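Local coordinates for protein serine protease inhibitor 4, isoform B (Drosophila melanogaster, PDB 4P0F) that probably inhibits serine and cysteine endopeptidases as a member of the serpin family, captured here in its cleaved form, at residues 21-35 with 276-289. Numbering follows the deposited sequence.
Sequences VYGKLSGQKPGENIV and AEFQVELSEVFQKL
Val-285 plugs into a hole of the serpin's N-terminal helix lined by Leu-25, and Phe-278 into the loop after it, which fits both onto strand 263-281 of the central sheet and the short helix 283-288 that follows. Helix 21-28 and helix 283-288 approach to 9.8 Å, with their axes at 125°. Val-285 is a knob in a hole framed by Val-21, Lys-24, Leu-25 and Gln-28; its CG2 methyl packs 3.8 Å from Leu-25 CD2. Beside it, the aliphatic part of Lys-24, bent at chi2, lies across Lys-288 CB and Leu-289 CD2, while Val-21 CG2 meets the other Leu-289 methyl. Leu-25 fills the corner where strand turns into helix: CD2 also touches Val-280 and Leu-282, and CD1 reaches obliquely to Phe-278. On the solvent side the Gln-28 amide stacks on the Glu-284 carboxylate, planes 11° apart. Glu-284 OE2 is held by Lys-288 NZ at 2.8 Å, and a water accepts from that NZ and donates to Gln-28 OE1.

Back along the strand, toward its start in this segment, Phe-278, its CG anti to the backbone N (chi1 -177°), pushes its ring into the hollow under the loop. Ile-34 lies over one face, its CG2 offset toward the rim, Lys-29 CD comes in obliquely at 3.8 Å from Phe-278 CE1, and Glu-32 OE1 lies at the ring edge. Past the ring, Ala-276 CB fits against Asn-33 CB, and one water donates to both Asn-33 O and Glu-277 O. The Asn-33 amide itself turns to the backbone of Val-378 and Arg-379. Val-35 O, buried without a polar partner, sits 3.3 Å from Phe-278 CD2.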
ATOM      1  N   VAL A  21      -2.727   6.316   7.570  1.00 16.02           N
ATOM      2  CA  VAL A  21      -1.530   6.581   6.763  1.00 16.25           C
ATOM      3  C   VAL A  21      -1.828   7.615   5.668  1.00 17.28           C
ATOM      4  O   VAL A  21      -1.055   8.557   5.455  1.00 18.72           O
ATOM      5  CB  VAL A  21      -0.992   5.277   6.140  1.00 15.97           C
ATOM      6  CG1 VAL A  21       0.089   5.572   5.106  1.00 16.23           C
ATOM      7  CG2 VAL A  21      -0.443   4.358   7.236  1.00 15.02           C
ATOM      8  N   TYR A  22      -2.963   7.439   4.998  1.00 17.40           N
ATOM      9  CA  TYR A  22      -3.394   8.344   3.928  1.00 21.95           C
ATOM     10  C   TYR A  22      -3.457   9.774   4.461  1.00 23.78           C
ATOM     11  O   TYR A  22      -2.976  10.717   3.825  1.00 22.35           O
ATOM     12  CB  TYR A  22      -4.748   7.867   3.389  1.00 18.16           C
ATOM     13  CG  TYR A  22      -5.378   8.630   2.238  1.00 20.15           C
ATOM     14  CD1 TYR A  22      -4.653   8.976   1.105  1.00 29.26           C
ATOM     15  CD2 TYR A  22      -6.735   8.928   2.266  1.00 29.41           C
ATOM     16  CE1 TYR A  22      -5.260   9.647   0.051  1.00 26.95           C
ATOM     17  CE2 TYR A  22      -7.350   9.592   1.225  1.00 28.95           C
ATOM     18  CZ  TYR A  22      -6.615   9.948   0.120  1.00 30.89           C
ATOM     19  OH  TYR A  22      -7.264  10.612  -0.895  1.00 36.17           O
ATOM     20  N   GLY A  23      -4.022   9.935   5.654  1.00 20.89           N
ATOM     21  CA  GLY A  23      -4.103  11.243   6.263  1.00 22.35           C
ATOM     22  C   GLY A  23      -2.749  11.870   6.531  1.00 23.50           C
ATOM     23  O   GLY A  23      -2.557  13.053   6.269  1.00 25.72           O
ATOM     24  N   LYS A  24      -1.809  11.090   7.061  1.00 22.46           N
ATOM     25  CA  LYS A  24      -0.473  11.608   7.335  1.00 24.06           C
ATOM     26  C   LYS A  24       0.315  11.873   6.047  1.00 24.67           C
ATOM     27  O   LYS A  24       1.111  12.801   5.994  1.00 27.01           O
ATOM     28  CB  LYS A  24       0.312  10.638   8.230  1.00 23.25           C
ATOM     29  CG  LYS A  24      -0.306  10.406   9.608  1.00 23.26           C
ATOM     30  CD  LYS A  24      -0.658  11.698  10.324  1.00 27.95           C
ATOM     31  CE  LYS A  24      -1.233  11.396  11.703  1.00 26.42           C
ATOM     32  NZ  LYS A  24      -1.743  12.604  12.377  1.00 30.12           N
ATOM     33  N   LEU A  25       0.102  11.057   5.018  1.00 23.02           N
ATOM     34  CA  LEU A  25       0.801  11.254   3.748  1.00 23.96           C
ATOM     35  C   LEU A  25       0.275  12.482   3.022  1.00 25.83           C
ATOM     36  O   LEU A  25       1.043  13.240   2.441  1.00 27.94           O
ATOM     37  CB  LEU A  25       0.656  10.034   2.844  1.00 22.26           C
ATOM     38  CG  LEU A  25       1.447   8.787   3.223  1.00 21.11           C
ATOM     39  CD1 LEU A  25       1.085   7.624   2.309  1.00 19.91           C
ATOM     40  CD2 LEU A  25       2.955   9.055   3.170  1.00 23.00           C
ATOM     41  N   SER A  26      -1.041  12.661   3.051  1.00 29.17           N
ATOM     42  CA  SER A  26      -1.668  13.808   2.401  1.00 34.00           C
ATOM     43  C   SER A  26      -1.185  15.108   3.031  1.00 37.07           C
ATOM     44  O   SER A  26      -0.971  16.102   2.344  1.00 37.63           O
ATOM     45  CB  SER A  26      -3.192  13.707   2.491  1.00 40.85           C
ATOM     46  OG  SER A  26      -3.668  12.598   1.740  1.00 36.59           O
ATOM     47  N   GLY A  27      -1.016  15.096   4.346  1.00 34.52           N
ATOM     48  CA  GLY A  27      -0.458  16.234   5.046  1.00 39.93           C
ATOM     49  C   GLY A  27       0.996  16.465   4.683  1.00 34.68           C
ATOM     50  O   GLY A  27       1.438  17.607   4.598  1.00 37.93           O
ATOM     51  N   GLN A  28       1.744  15.385   4.472  1.00 34.47           N
ATOM     52  CA  GLN A  28       3.171  15.489   4.173  1.00 34.64           C
ATOM     53  C   GLN A  28       3.401  15.871   2.708  1.00 37.18           C
ATOM     54  O   GLN A  28       4.401  16.510   2.381  1.00 44.58           O
ATOM     55  CB  GLN A  28       3.890  14.164   4.501  1.00 41.54           C
ATOM     56  CG  GLN A  28       5.419  14.259   4.518  1.00 50.49           C
ATOM     57  CD  GLN A  28       6.114  12.906   4.704  1.00 43.39           C
ATOM     58  OE1 GLN A  28       5.650  12.047   5.458  1.00 34.76           O
ATOM     59  NE2 GLN A  28       7.236  12.718   4.008  1.00 35.34           N
ATOM     60  N   LYS A  29       2.468  15.484   1.836  1.00 47.87           N
ATOM     61  CA  LYS A  29       2.608  15.687   0.389  1.00 45.64           C
ATOM     62  C   LYS A  29       1.283  16.147  -0.239  1.00 34.55           C
ATOM     63  O   LYS A  29       0.651  15.397  -0.984  1.00 37.53           O
ATOM     64  CB  LYS A  29       3.086  14.392  -0.282  1.00 51.24           C
ATOM     65  CG  LYS A  29       4.276  13.728   0.409  1.00 63.98           C
ATOM     66  CD  LYS A  29       5.431  13.484  -0.541  1.00 71.71           C
ATOM     67  CE  LYS A  29       6.547  12.718   0.153  1.00 72.61           C
ATOM     68  NZ  LYS A  29       7.218  11.745  -0.751  1.00 63.80           N
ATOM     69  N   PRO A  30       0.868  17.395   0.048  1.00 38.99           N
ATOM     70  CA  PRO A  30      -0.494  17.896  -0.206  1.00 43.72           C
ATOM     71  C   PRO A  30      -0.958  17.951  -1.670  1.00 67.14           C
ATOM     72  O   PRO A  30      -2.136  17.690  -1.914  1.00 89.50           O
ATOM     73  CB  PRO A  30      -0.458  19.314   0.381  1.00 45.82           C
ATOM     74  CG  PRO A  30       0.984  19.676   0.446  1.00 49.41           C
ATOM     75  CD  PRO A  30       1.700  18.401   0.729  1.00 44.98           C
ATOM     76  N   GLY A  31      -0.078  18.282  -2.610  1.00 51.13           N
ATOM     77  CA  GLY A  31      -0.490  18.494  -3.990  1.00 48.82           C
ATOM     78  C   GLY A  31      -0.149  17.362  -4.941  1.00 42.85           C
ATOM     79  O   GLY A  31      -0.125  17.560  -6.158  1.00 59.38           O
ATOM     80  N   GLU A  32       0.093  16.175  -4.390  1.00 35.27           N
ATOM     81  CA  GLU A  32       0.607  15.047  -5.161  1.00 31.40           C
ATOM     82  C   GLU A  32      -0.408  13.932  -5.327  1.00 30.15           C
ATOM     83  O   GLU A  32      -1.246  13.703  -4.450  1.00 28.97           O
ATOM     84  CB  GLU A  32       1.860  14.480  -4.488  1.00 31.70           C
ATOM     85  CG  GLU A  32       3.070  15.394  -4.596  1.00 54.14           C
ATOM     86  CD  GLU A  32       4.324  14.782  -3.995  1.00 63.57           C
ATOM     87  OE1 GLU A  32       4.431  13.539  -3.973  1.00 49.07           O
ATOM     88  OE2 GLU A  32       5.201  15.547  -3.543  1.00 75.68           O
ATOM     89  N   ASN A  33      -0.306  13.220  -6.444  1.00 27.44           N
ATOM     90  CA  ASN A  33      -1.108  12.024  -6.656  1.00 23.16           C
ATOM     91  C   ASN A  33      -0.564  10.849  -5.865  1.00 23.04           C
ATOM     92  O   ASN A  33       0.156  10.004  -6.380  1.00 30.55           O
ATOM     93  CB  ASN A  33      -1.167  11.670  -8.135  1.00 23.77           C
ATOM     94  CG  ASN A  33      -1.916  12.707  -8.945  1.00 25.64           C
ATOM     95  OD1 ASN A  33      -2.570  13.588  -8.394  1.00 26.81           O
ATOM     96  ND2 ASN A  33      -1.817  12.614 -10.263  1.00 27.30           N
ATOM     97  N   ILE A  34      -0.939  10.795  -4.603  1.00 20.17           N
ATOM     98  CA  ILE A  34      -0.481   9.743  -3.724  1.00 18.49           C
ATOM     99  C   ILE A  34      -1.009   8.385  -4.169  1.00 22.02           C
ATOM    100  O   ILE A  34      -2.168   8.257  -4.534  1.00 22.26           O
ATOM    101  CB  ILE A  34      -0.925  10.049  -2.281  1.00 24.11           C
ATOM    102  CG1 ILE A  34      -0.228  11.328  -1.800  1.00 31.62           C
ATOM    103  CG2 ILE A  34      -0.621   8.880  -1.342  1.00 25.65           C
ATOM    104  CD1 ILE A  34      -0.770  11.877  -0.502  1.00 43.25           C
ATOM    105  N   VAL A  35      -0.146   7.374  -4.153  1.00 16.59           N
ATOM    106  CA  VAL A  35      -0.596   5.991  -4.264  1.00 15.02           C
ATOM    107  C   VAL A  35       0.282   5.164  -3.355  1.00 17.10           C
ATOM    108  O   VAL A  35       1.480   5.400  -3.280  1.00 15.84           O
ATOM    109  CB  VAL A  35      -0.561   5.451  -5.724  1.00 20.23           C
ATOM    110  CG1 VAL A  35       0.821   5.590  -6.355  1.00 21.24           C
ATOM    111  CG2 VAL A  35      -1.035   4.001  -5.772  1.00 19.67           C
ATOM    112  N   ALA A 276       0.126   6.852 -11.904  1.00 20.87           N
ATOM    113  CA  ALA A 276       0.753   7.585 -10.820  1.00 18.24           C
ATOM    114  C   ALA A 276       1.873   6.744 -10.224  1.00 20.09           C
ATOM    115  O   ALA A 276       1.812   5.518 -10.238  1.00 18.94           O
ATOM    116  CB  ALA A 276      -0.276   7.959  -9.765  1.00 18.28           C
ATOM    117  N   GLU A 277       2.909   7.420  -9.740  1.00 19.06           N
ATOM    118  CA  GLU A 277       4.018   6.769  -9.052  1.00 17.25           C
ATOM    119  C   GLU A 277       4.308   7.593  -7.814  1.00 19.54           C
ATOM    120  O   GLU A 277       4.266   8.822  -7.872  1.00 22.61           O
ATOM    121  CB  GLU A 277       5.258   6.683  -9.936  1.00 27.81           C
ATOM    122  CG  GLU A 277       4.970   6.411 -11.397  1.00 59.68           C
ATOM    123  CD  GLU A 277       6.231   6.148 -12.201  1.00 75.98           C
ATOM    124  OE1 GLU A 277       7.267   5.803 -11.591  1.00 75.77           O
ATOM    125  OE2 GLU A 277       6.184   6.291 -13.442  1.00 81.90           O
ATOM    126  N   PHE A 278       4.618   6.933  -6.701  1.00 18.83           N
ATOM    127  CA  PHE A 278       4.803   7.625  -5.440  1.00 15.69           C
ATOM    128  C   PHE A 278       5.850   6.897  -4.622  1.00 17.69           C
ATOM    129  O   PHE A 278       5.892   5.665  -4.614  1.00 18.65           O
ATOM    130  CB  PHE A 278       3.478   7.696  -4.679  1.00 16.42           C
ATOM    131  CG  PHE A 278       3.547   8.454  -3.384  1.00 14.12           C
ATOM    132  CD1 PHE A 278       3.640   9.836  -3.377  1.00 20.01           C
ATOM    133  CD2 PHE A 278       3.492   7.788  -2.178  1.00 17.84           C
ATOM    134  CE1 PHE A 278       3.688  10.530  -2.195  1.00 28.01           C
ATOM    135  CE2 PHE A 278       3.533   8.489  -0.991  1.00 16.53           C
ATOM    136  CZ  PHE A 278       3.634   9.850  -1.000  1.00 20.75           C
ATOM    137  N   GLN A 279       6.718   7.666  -3.979  1.00 19.12           N
ATOM    138  CA  GLN A 279       7.719   7.089  -3.095  1.00 17.73           C
ATOM    139  C   GLN A 279       7.874   7.967  -1.870  1.00 17.92           C
ATOM    140  O   GLN A 279       7.793   9.197  -1.955  1.00 19.85           O
ATOM    141  CB  GLN A 279       9.050   6.917  -3.810  1.00 20.75           C
ATOM    142  CG  GLN A 279       9.717   8.180  -4.290  1.00 30.96           C
ATOM    143  CD  GLN A 279      10.984   7.880  -5.084  1.00 50.84           C
ATOM    144  OE1 GLN A 279      10.924   7.400  -6.218  1.00 62.56           O
ATOM    145  NE2 GLN A 279      12.134   8.140  -4.480  1.00 44.63           N
ATOM    146  N   VAL A 280       8.095   7.321  -0.733  1.00 15.57           N
ATOM    147  CA  VAL A 280       8.186   8.013   0.532  1.00 15.57           C
ATOM    148  C   VAL A 280       8.959   7.180   1.540  1.00 16.25           C
ATOM    149  O   VAL A 280       8.892   5.945   1.515  1.00 18.18           O
ATOM    150  CB  VAL A 280       6.777   8.331   1.098  1.00 17.86           C
ATOM    151  CG1 VAL A 280       6.003   7.050   1.388  1.00 20.07           C
ATOM    152  CG2 VAL A 280       6.865   9.200   2.337  1.00 24.41           C
ATOM    153  N   GLU A 281       9.718   7.859   2.396  1.00 17.60           N
ATOM    154  CA  GLU A 281      10.334   7.220   3.545  1.00 16.44           C
ATOM    155  C   GLU A 281       9.348   7.449   4.702  1.00 16.78           C
ATOM    156  O   GLU A 281       8.946   8.586   4.968  1.00 16.55           O
ATOM    157  CB  GLU A 281      11.739   7.788   3.823  1.00 18.26           C
ATOM    158  CG  GLU A 281      12.608   6.917   4.733  1.00 20.38           C
ATOM    159  CD  GLU A 281      12.192   6.980   6.180  1.00 25.45           C
ATOM    160  OE1 GLU A 281      11.709   8.042   6.603  1.00 22.72           O
ATOM    161  OE2 GLU A 281      12.359   5.974   6.900  1.00 24.23           O
ATOM    162  N   LEU A 282       8.923   6.362   5.338  1.00 15.14           N
ATOM    163  CA  LEU A 282       7.740   6.381   6.209  1.00 14.28           C
ATOM    164  C   LEU A 282       8.021   6.624   7.698  1.00 17.32           C
ATOM    165  O   LEU A 282       7.102   6.539   8.509  1.00 17.42           O
ATOM    166  CB  LEU A 282       6.981   5.060   6.060  1.00 12.40           C
ATOM    167  CG  LEU A 282       6.167   4.875   4.778  1.00 17.03           C
ATOM    168  CD1 LEU A 282       5.653   3.465   4.677  1.00 15.25           C
ATOM    169  CD2 LEU A 282       4.991   5.851   4.746  1.00 20.57           C
ATOM    170  N   SER A 283       9.265   6.944   8.066  1.00 17.79           N
ATOM    171  CA  SER A 283       9.600   7.147   9.478  1.00 16.74           C
ATOM    172  C   SER A 283       8.721   8.210  10.126  1.00 15.95           C
ATOM    173  O   SER A 283       8.225   8.028  11.241  1.00 18.44           O
ATOM    174  CB  SER A 283      11.071   7.551   9.642  1.00 19.48           C
ATOM    175  OG  SER A 283      11.922   6.467   9.323  1.00 31.96           O
ATOM    176  N   GLU A 284       8.539   9.328   9.431  1.00 16.53           N
ATOM    177  CA  GLU A 284       7.757  10.426   9.968  1.00 20.81           C
ATOM    178  C   GLU A 284       6.293  10.014  10.166  1.00 18.45           C
ATOM    179  O   GLU A 284       5.696  10.333  11.199  1.00 21.73           O
ATOM    180  CB  GLU A 284       7.865  11.644   9.052  1.00 24.37           C
ATOM    181  CG  GLU A 284       7.207  12.904   9.597  1.00 45.94           C
ATOM    182  CD  GLU A 284       7.252  14.053   8.605  1.00 55.40           C
ATOM    183  OE1 GLU A 284       8.168  14.073   7.758  1.00 40.13           O
ATOM    184  OE2 GLU A 284       6.366  14.929   8.660  1.00 58.02           O
ATOM    185  N   VAL A 285       5.725   9.298   9.199  1.00 19.05           N
ATOM    186  CA  VAL A 285       4.347   8.815   9.312  1.00 17.58           C
ATOM    187  C   VAL A 285       4.221   7.896  10.534  1.00 18.70           C
ATOM    188  O   VAL A 285       3.297   8.049  11.339  1.00 17.53           O
ATOM    189  CB  VAL A 285       3.891   8.070   8.034  1.00 17.60           C
ATOM    190  CG1 VAL A 285       2.640   7.237   8.286  1.00 19.06           C
ATOM    191  CG2 VAL A 285       3.643   9.063   6.914  1.00 19.34           C
ATOM    192  N   PHE A 286       5.155   6.963  10.687  1.00 17.07           N
ATOM    193  CA  PHE A 286       5.098   6.040  11.826  1.00 15.74           C
ATOM    194  C   PHE A 286       5.232   6.770  13.150  1.00 19.39           C
ATOM    195  O   PHE A 286       4.549   6.435  14.116  1.00 19.17           O
ATOM    196  CB  PHE A 286       6.174   4.968  11.717  1.00 14.29           C
ATOM    197  CG  PHE A 286       5.753   3.773  10.922  1.00 15.26           C
ATOM    198  CD1 PHE A 286       5.440   3.889   9.582  1.00 21.18           C
ATOM    199  CD2 PHE A 286       5.686   2.529  11.508  1.00 18.18           C
ATOM    200  CE1 PHE A 286       5.059   2.784   8.855  1.00 17.86           C
ATOM    201  CE2 PHE A 286       5.302   1.429  10.789  1.00 17.53           C
ATOM    202  CZ  PHE A 286       4.988   1.559   9.449  1.00 16.39           C
ATOM    203  N   GLN A 287       6.109   7.769  13.205  1.00 15.75           N
ATOM    204  CA  GLN A 287       6.239   8.571  14.409  1.00 18.75           C
ATOM    205  C   GLN A 287       4.938   9.295  14.747  1.00 20.73           C
ATOM    206  O   GLN A 287       4.512   9.334  15.909  1.00 21.60           O
ATOM    207  CB  GLN A 287       7.377   9.570  14.244  1.00 22.56           C
ATOM    208  CG  GLN A 287       8.746   8.899  14.250  1.00 25.23           C
ATOM    209  CD  GLN A 287       9.851   9.820  13.793  1.00 39.50           C
ATOM    210  OE1 GLN A 287       9.606  10.803  13.091  1.00 31.88           O
ATOM    211  NE2 GLN A 287      11.074   9.517  14.199  1.00 38.69           N
ATOM    212  N   LYS A 288       4.300   9.863  13.731  1.00 19.66           N
ATOM    213  CA  LYS A 288       3.052  10.587  13.943  1.00 22.17           C
ATOM    214  C   LYS A 288       1.899   9.660  14.319  1.00 27.66           C
ATOM    215  O   LYS A 288       0.890  10.116  14.859  1.00 29.05           O
ATOM    216  CB  LYS A 288       2.681  11.387  12.702  1.00 21.51           C
ATOM    217  CG  LYS A 288       3.566  12.592  12.473  1.00 27.61           C
ATOM    218  CD  LYS A 288       3.248  13.224  11.132  1.00 39.49           C
ATOM    219  CE  LYS A 288       4.073  14.473  10.868  1.00 51.40           C
ATOM    220  NZ  LYS A 288       3.732  15.041   9.529  1.00 62.98           N
ATOM    221  N   LEU A 289       2.047   8.371  14.031  1.00 21.53           N
ATOM    222  CA  LEU A 289       1.052   7.376  14.421  1.00 17.56           C
ATOM    223  C   LEU A 289       1.451   6.662  15.719  1.00 20.02           C
ATOM    224  O   LEU A 289       0.884   5.630  16.066  1.00 21.70           O
ATOM    225  CB  LEU A 289       0.839   6.366  13.298  1.00 18.99           C
ATOM    226  CG  LEU A 289       0.220   6.965  12.028  1.00 18.00           C
ATOM    227  CD1 LEU A 289       0.115   5.935  10.926  1.00 20.93           C
ATOM    228  CD2 LEU A 289      -1.140   7.550  12.315  1.00 20.10           C
TER
HETATM  229  O   HOH W   1       4.033  12.619   7.605  1.00 36.71           O
HETATM  230  O   HOH W   2       1.006  14.775   7.918  1.00 48.84           O
HETATM  231  O   HOH W   3       6.930   9.683   6.465  1.00 20.48           O
HETATM  232  O   HOH W   4       2.572  11.042  -7.458  1.00 36.59           O